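Local coordinates for ParA (Salmonella enterica subsp. enterica serovar Newport str. SL317, PDB 3EZF), which probably binds adenine nucleotides and DNA in partitioning DNA between daughter cells, and regulates transcription in an ADP-dependent manner, at residues 186-189 with 190-194; 242-245 with 246-250; 278-281 with 282-285. All coordinates share one frame; numbering follows the deposited sequence.

Contact 1 of 3, residues 186-189 with 190-194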
# COMPACT_ATOMS: atom_id res chain seq x y z
N ASP A 186 -22.19 -19.01 11.23
CA ASP A 186 -22.67 -19.09 12.60
C ASP A 186 -21.53 -18.92 13.59
O ASP A 186 -20.36 -19.07 13.23
CB ASP A 186 -23.33 -20.46 12.82
CG ASP A 186 -22.41 -21.61 12.41
OD1 ASP A 186 -21.73 -22.18 13.29
OD2 ASP A 186 -22.35 -21.92 11.21
N ALA A 187 -21.87 -18.62 14.84
CA ALA A 187 -20.85 -18.42 15.86
C ALA A 187 -19.76 -19.48 15.89
O ALA A 187 -18.57 -19.18 15.96
CB ALA A 187 -21.52 -18.31 17.22
N GLU A 188 -20.17 -20.74 15.83
CA GLU A 188 -19.23 -21.86 15.88
C GLU A 188 -18.28 -21.88 14.69
O GLU A 188 -17.07 -22.03 14.86
CB GLU A 188 -20.00 -23.17 15.93
CG GLU A 188 -21.22 -23.14 16.87
CD GLU A 188 -22.29 -22.13 16.44
OE1 GLU A 188 -22.97 -22.36 15.40
OE2 GLU A 188 -22.44 -21.10 17.14
N THR A 189 -18.83 -21.73 13.49
CA THR A 189 -18.01 -21.75 12.29
C THR A 189 -16.90 -20.69 12.37
O THR A 189 -15.74 -20.99 12.09
CB THR A 189 -18.86 -21.49 11.00
OG1 THR A 189 -19.93 -22.44 10.93
CG2 THR A 189 -17.99 -21.63 9.75
N LEU A 190 -17.25 -19.47 12.75
CA LEU A 190 -16.25 -18.41 12.85
C LEU A 190 -15.18 -18.80 13.85
O LEU A 190 -13.98 -18.60 13.64
CB LEU A 190 -16.91 -17.11 13.28
CG LEU A 190 -17.83 -16.53 12.21
CD1 LEU A 190 -18.94 -15.73 12.87
CD2 LEU A 190 -17.01 -15.68 11.25
N ARG A 191 -15.63 -19.40 14.95
CA ARG A 191 -14.79 -19.85 16.05
C ARG A 191 -13.75 -20.92 15.70
O ARG A 191 -12.55 -20.67 15.80
CB ARG A 191 -15.71 -20.37 17.16
CG ARG A 191 -15.05 -20.64 18.49
CD ARG A 191 -16.08 -21.11 19.50
NE ARG A 191 -17.33 -20.37 19.37
CZ ARG A 191 -18.09 -19.97 20.39
NH1 ARG A 191 -17.73 -20.23 21.64
NH2 ARG A 191 -19.22 -19.32 20.16
N LYS A 192 -14.20 -22.10 15.31
CA LYS A 192 -13.29 -23.21 15.01
C LYS A 192 -12.82 -23.32 13.57
O LYS A 192 -12.06 -24.23 13.24
CB LYS A 192 -13.94 -24.54 15.42
CG LYS A 192 -14.56 -24.56 16.81
CD LYS A 192 -15.96 -23.96 16.83
CE LYS A 192 -16.62 -24.18 18.20
NZ LYS A 192 -18.00 -23.60 18.31
N GLU A 193 -13.25 -22.41 12.70
CA GLU A 193 -12.85 -22.49 11.31
C GLU A 193 -12.36 -21.19 10.68
O GLU A 193 -11.31 -21.17 10.05
CB GLU A 193 -13.99 -23.08 10.45
CG GLU A 193 -14.26 -24.56 10.71
CD GLU A 193 -15.25 -25.17 9.73
OE1 GLU A 193 -14.99 -25.09 8.52
OE2 GLU A 193 -16.27 -25.73 10.16
N VAL A 194 -13.11 -20.10 10.85
CA VAL A 194 -12.71 -18.82 10.25
C VAL A 194 -11.63 -18.03 11.01
O VAL A 194 -10.64 -17.62 10.41
CB VAL A 194 -13.94 -17.93 10.03
CG1 VAL A 194 -13.52 -16.62 9.36
CG2 VAL A 194 -14.95 -18.68 9.18

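Contact 2 of 3, residues 242-245 with 246-250. Unlike the reference sequence in segment 242-245: D242 (reference Glu).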
# COMPACT_ATOMS: atom_id res chain seq x y z
N ASP A 242 -21.18 -9.31 15.98
CA ASP A 242 -22.19 -9.72 16.95
C ASP A 242 -22.21 -11.24 17.15
O ASP A 242 -22.68 -11.72 18.17
CB ASP A 242 -23.59 -9.23 16.54
CG ASP A 242 -23.96 -7.90 17.18
OD1 ASP A 242 -23.25 -7.49 18.13
OD2 ASP A 242 -24.96 -7.27 16.77
N ARG A 243 -21.68 -11.99 16.19
CA ARG A 243 -21.68 -13.45 16.33
C ARG A 243 -20.51 -13.99 17.17
O ARG A 243 -20.48 -15.17 17.52
CB ARG A 243 -21.68 -14.11 14.94
CG ARG A 243 -22.80 -13.63 14.03
CD ARG A 243 -23.52 -14.77 13.34
NE ARG A 243 -24.87 -14.94 13.88
CZ ARG A 243 -25.95 -14.28 13.47
NH1 ARG A 243 -25.87 -13.38 12.50
NH2 ARG A 243 -27.13 -14.52 14.06
N VAL A 244 -19.54 -13.13 17.47
CA VAL A 244 -18.39 -13.52 18.30
C VAL A 244 -18.26 -12.57 19.50
O VAL A 244 -17.25 -12.56 20.21
CB VAL A 244 -17.06 -13.48 17.52
CG1 VAL A 244 -17.18 -14.32 16.28
CG2 VAL A 244 -16.66 -12.05 17.20
N ALA A 245 -19.30 -11.78 19.71
CA ALA A 245 -19.37 -10.81 20.79
C ALA A 245 -18.95 -11.33 22.16
O ALA A 245 -18.18 -10.68 22.85
CB ALA A 245 -20.78 -10.22 20.86
N ASP A 246 -19.44 -12.50 22.57
CA ASP A 246 -19.07 -13.02 23.89
C ASP A 246 -17.74 -13.77 23.82
O ASP A 246 -17.63 -14.86 24.36
CB ASP A 246 -20.15 -13.96 24.42
CG ASP A 246 -21.49 -13.28 24.59
OD1 ASP A 246 -21.53 -12.27 25.32
OD2 ASP A 246 -22.49 -13.74 24.01
N ASP A 247 -16.74 -13.21 23.16
CA ASP A 247 -15.47 -13.92 23.03
C ASP A 247 -14.24 -13.02 22.95
O ASP A 247 -13.10 -13.49 23.06
CB ASP A 247 -15.49 -14.80 21.78
CG ASP A 247 -16.56 -15.86 21.83
OD1 ASP A 247 -16.44 -16.80 22.64
OD2 ASP A 247 -17.54 -15.74 21.06
N TYR A 248 -14.46 -11.73 22.75
CA TYR A 248 -13.34 -10.82 22.64
C TYR A 248 -13.58 -9.52 23.38
O TYR A 248 -14.67 -8.94 23.29
CB TYR A 248 -13.06 -10.56 21.17
CG TYR A 248 -12.52 -11.77 20.46
CD1 TYR A 248 -11.18 -12.13 20.59
CD2 TYR A 248 -13.34 -12.57 19.67
CE1 TYR A 248 -10.66 -13.25 19.94
CE2 TYR A 248 -12.84 -13.69 19.02
CZ TYR A 248 -11.50 -14.03 19.16
OH TYR A 248 -10.96 -15.11 18.50
N ASP A 249 -12.56 -9.08 24.11
CA ASP A 249 -12.64 -7.84 24.87
C ASP A 249 -12.50 -6.68 23.91
O ASP A 249 -13.20 -5.68 24.02
CB ASP A 249 -11.52 -7.80 25.91
CG ASP A 249 -11.66 -8.89 26.94
OD1 ASP A 249 -12.70 -8.92 27.64
OD2 ASP A 249 -10.75 -9.74 27.06
N PHE A 250 -11.60 -6.85 22.95
CA PHE A 250 -11.31 -5.83 21.93
C PHE A 250 -11.40 -6.45 20.54
O PHE A 250 -11.04 -7.62 20.35
CB PHE A 250 -9.89 -5.27 22.12
CG PHE A 250 -9.72 -4.45 23.37
CD1 PHE A 250 -8.48 -4.38 23.99
CD2 PHE A 250 -10.78 -3.72 23.91
CE1 PHE A 250 -8.29 -3.61 25.12
CE2 PHE A 250 -10.60 -2.94 25.05
CZ PHE A 250 -9.35 -2.88 25.65

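Contact 3 of 3, residues 278-281 with 282-285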
# COMPACT_ATOMS: atom_id res chain seq x y z
N PRO A 278 0.91 10.01 10.86
CA PRO A 278 2.31 9.89 10.46
C PRO A 278 3.07 11.18 10.71
O PRO A 278 2.50 12.27 10.64
CB PRO A 278 2.22 9.58 8.97
CG PRO A 278 0.88 8.93 8.83
CD PRO A 278 0.02 9.79 9.71
N PRO A 279 4.38 11.07 11.01
CA PRO A 279 5.28 12.20 11.28
C PRO A 279 5.64 12.94 9.99
O PRO A 279 5.69 14.17 9.95
CB PRO A 279 6.49 11.52 11.92
CG PRO A 279 6.55 10.22 11.17
CD PRO A 279 5.09 9.79 11.17
N ALA A 280 5.89 12.16 8.94
CA ALA A 280 6.26 12.67 7.61
C ALA A 280 5.47 13.91 7.19
O ALA A 280 4.25 13.87 7.05
CB ALA A 280 6.09 11.56 6.58
N GLN A 281 6.18 15.00 6.97
CA GLN A 281 5.57 16.27 6.58
C GLN A 281 4.50 16.09 5.50
O GLN A 281 3.48 16.79 5.51
CB GLN A 281 6.66 17.24 6.09
CG GLN A 281 6.59 18.63 6.72
CD GLN A 281 6.00 19.68 5.79
OE1 GLN A 281 4.89 19.53 5.27
NE2 GLN A 281 6.74 20.77 5.59
N VAL A 282 4.71 15.17 4.57
CA VAL A 282 3.75 14.94 3.49
C VAL A 282 2.59 14.05 3.93
O VAL A 282 1.44 14.29 3.56
CB VAL A 282 4.43 14.30 2.25
CG1 VAL A 282 3.37 13.83 1.26
CG2 VAL A 282 5.35 15.31 1.58
N ASP A 283 2.91 13.03 4.72
CA ASP A 283 1.91 12.11 5.23
C ASP A 283 0.96 12.84 6.18
O ASP A 283 -0.18 12.45 6.37
CB ASP A 283 2.59 10.94 5.94
CG ASP A 283 3.37 10.04 4.99
OD1 ASP A 283 4.10 10.57 4.12
OD2 ASP A 283 3.25 8.80 5.12
N PHE A 284 1.47 13.92 6.78
CA PHE A 284 0.68 14.74 7.69
C PHE A 284 -0.44 15.41 6.89
O PHE A 284 -1.57 15.59 7.35
CB PHE A 284 1.58 15.80 8.34
CG PHE A 284 0.83 16.83 9.14
CD1 PHE A 284 0.11 16.46 10.28
CD2 PHE A 284 0.84 18.16 8.75
CE1 PHE A 284 -0.60 17.40 11.01
CE2 PHE A 284 0.13 19.12 9.47
CZ PHE A 284 -0.59 18.74 10.61
N HIS A 285 -0.11 15.79 5.67
CA HIS A 285 -1.10 16.43 4.84
C HIS A 285 -2.22 15.44 4.50
O HIS A 285 -3.39 15.75 4.65
CB HIS A 285 -0.44 16.95 3.56
CG HIS A 285 -1.32 17.84 2.75
ND1 HIS A 285 -2.47 17.39 2.14
CD2 HIS A 285 -1.24 19.17 2.47
CE1 HIS A 285 -3.06 18.40 1.51
NE2 HIS A 285 -2.33 19.48 1.70

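Contact 1 of 3, residues 186-189 with 190-194
Helix 187-194 begins at D186, its N-cap, and the helix's first backbone bond runs from L190 N to D186 O at 3.2 Å. The capping itself is done by the side chain: D186 OD1 accepts T189 N (2.9 Å), which comes in from well above the carboxylate plane. With chi1 at -55°, T189 OG1 stands beside its own backbone N and faces D186 OD2, although that separation is too short to trust at this resolution. The next rungs are ordinary, R191 N to A187 O and K192 N to E188 O. T189 O then serves two donors: E193 N makes a weak, bent bond, while V194 N, five residues on, reaches it at 3.0 Å, widening the last turn to pi type. Outside the backbone, K192 bends at chi2 and runs back alongside E188, pointing the same way; K192 NZ lies 3.6 Å from E188 CG, yet remains 5.2 Å from E188 OE2. R191 lays its guanidinium past A187, with A187 O near the plane at the group's edge and R191 NH2 3.9 Å from A187 CB. The chemistry is concentrated at the cap, where a carboxylate takes up an N-H of the first turn and would be favoured by the helix dipole, while E188 and K192 attract each other at most at longer range.

Contact 2 of 3, residues 242-245 with 246-250
V244 and Y248 supply the apolar part of this tight bend. V244 CG2 lies 4.2 Å from Y248 CD2, the two side chains meeting at a slant. A chi1 of -69° holds CG of Y248 anti to the carbonyl carbon and swings the CD2 edge of the ring back toward the preceding turn. That edge also has V244 O close to the ring plane, 3.9 Å from Y248 CD2. Both residues are buried; Y248 also touches I195 with its side chain, and its OH makes a weak hydrogen bond to D204.

The backbone hydrogen bonding is slight. D247 N donates to A245 O at 2.9 Å, a weak bond with an N-H...O angle of 139°, closing a ring over D246. The CB bond of D246 points away from A245, though CB itself still touches that residue's carbonyl carbon; D246 is exposed.

Across the turn, the D247 carboxylate is the polar side chain that comes near V244 O. D247 CB sits 3.3 Å from V244 O, and D247 OD2 comes equally near V244 O; as both oxygens are acceptors, this is juxtaposition and not bonding. The carboxylate has a partial counterweight in R191 of helix 187-194, a long and weak ion pair.

D246, with A245 O and D247 N on its two flanks, is the centre of an inverse gamma turn. Here it bends the chain sharply within the loop that carries helix 235-241 into strand 250-254, the helix-to-strand step repeated in the parallel alpha/beta fold of P-loop NTPases.

Contact 3 of 3, residues 278-281 with 282-285
Chi1 of D283 is -68°, which turns CG away from its carbonyl carbon and brings the carboxylate back over A280. D283 CG then lies 3.5 Å from A280 CB, with OD1 the nearer of its two oxygens to that methyl. Higher up the same side chain, D283 CB packs against the ring of P278, 3.9 Å from P278 CG, the two side chains crossing at about a right angle. F284 turns otherwise: with chi1 at 171° its CG is anti to the backbone N and the ring is carried away from the loop. Its CB stays behind, 3.5 Å from both A280 O and Q281 O, and Q281 O lies near the ring plane at its edge. F284 N donates to A280 O at 2.8 Å, nearly in line with the carbonyl, joining the two halves. The F284 ring is buried against S329 and L332 of helix 324-337 and against M24 of the second subunit, while H285 packs on L21 of that subunit. Q281 NE2 makes a weak hydrogen bond to D325. In the first turn, the negative charge of D283 would probably be stabilised by the helix N terminus. What results is a proline-rich strand-to-helix connection, leading from strand 272-277 into helix 281-291 at the C-terminal edge of the parallel sheet, the edge along which P-loop NTPases bind nucleotide.

Coming from the N terminus, the chain passes through contact 1, contact 2 and contact 3 in series; each is a local turn, and none nests in or crosses another. Contact 1 starts and shapes helix 187-194, contact 2 turns the loop between helix 235-241 and strand 250-254, and contact 3 launches helix 281-291 from strand 272-277. The first two touch: L190 CD1 packs 3.8 Å from R243 CB and also meets V244 CG1, so the helix rests on the loop. Contact 3 lies across the chain's centre, its own centre about 40 Å from that of contact 1 and about 35 Å from that of contact 2, beside the second subunit.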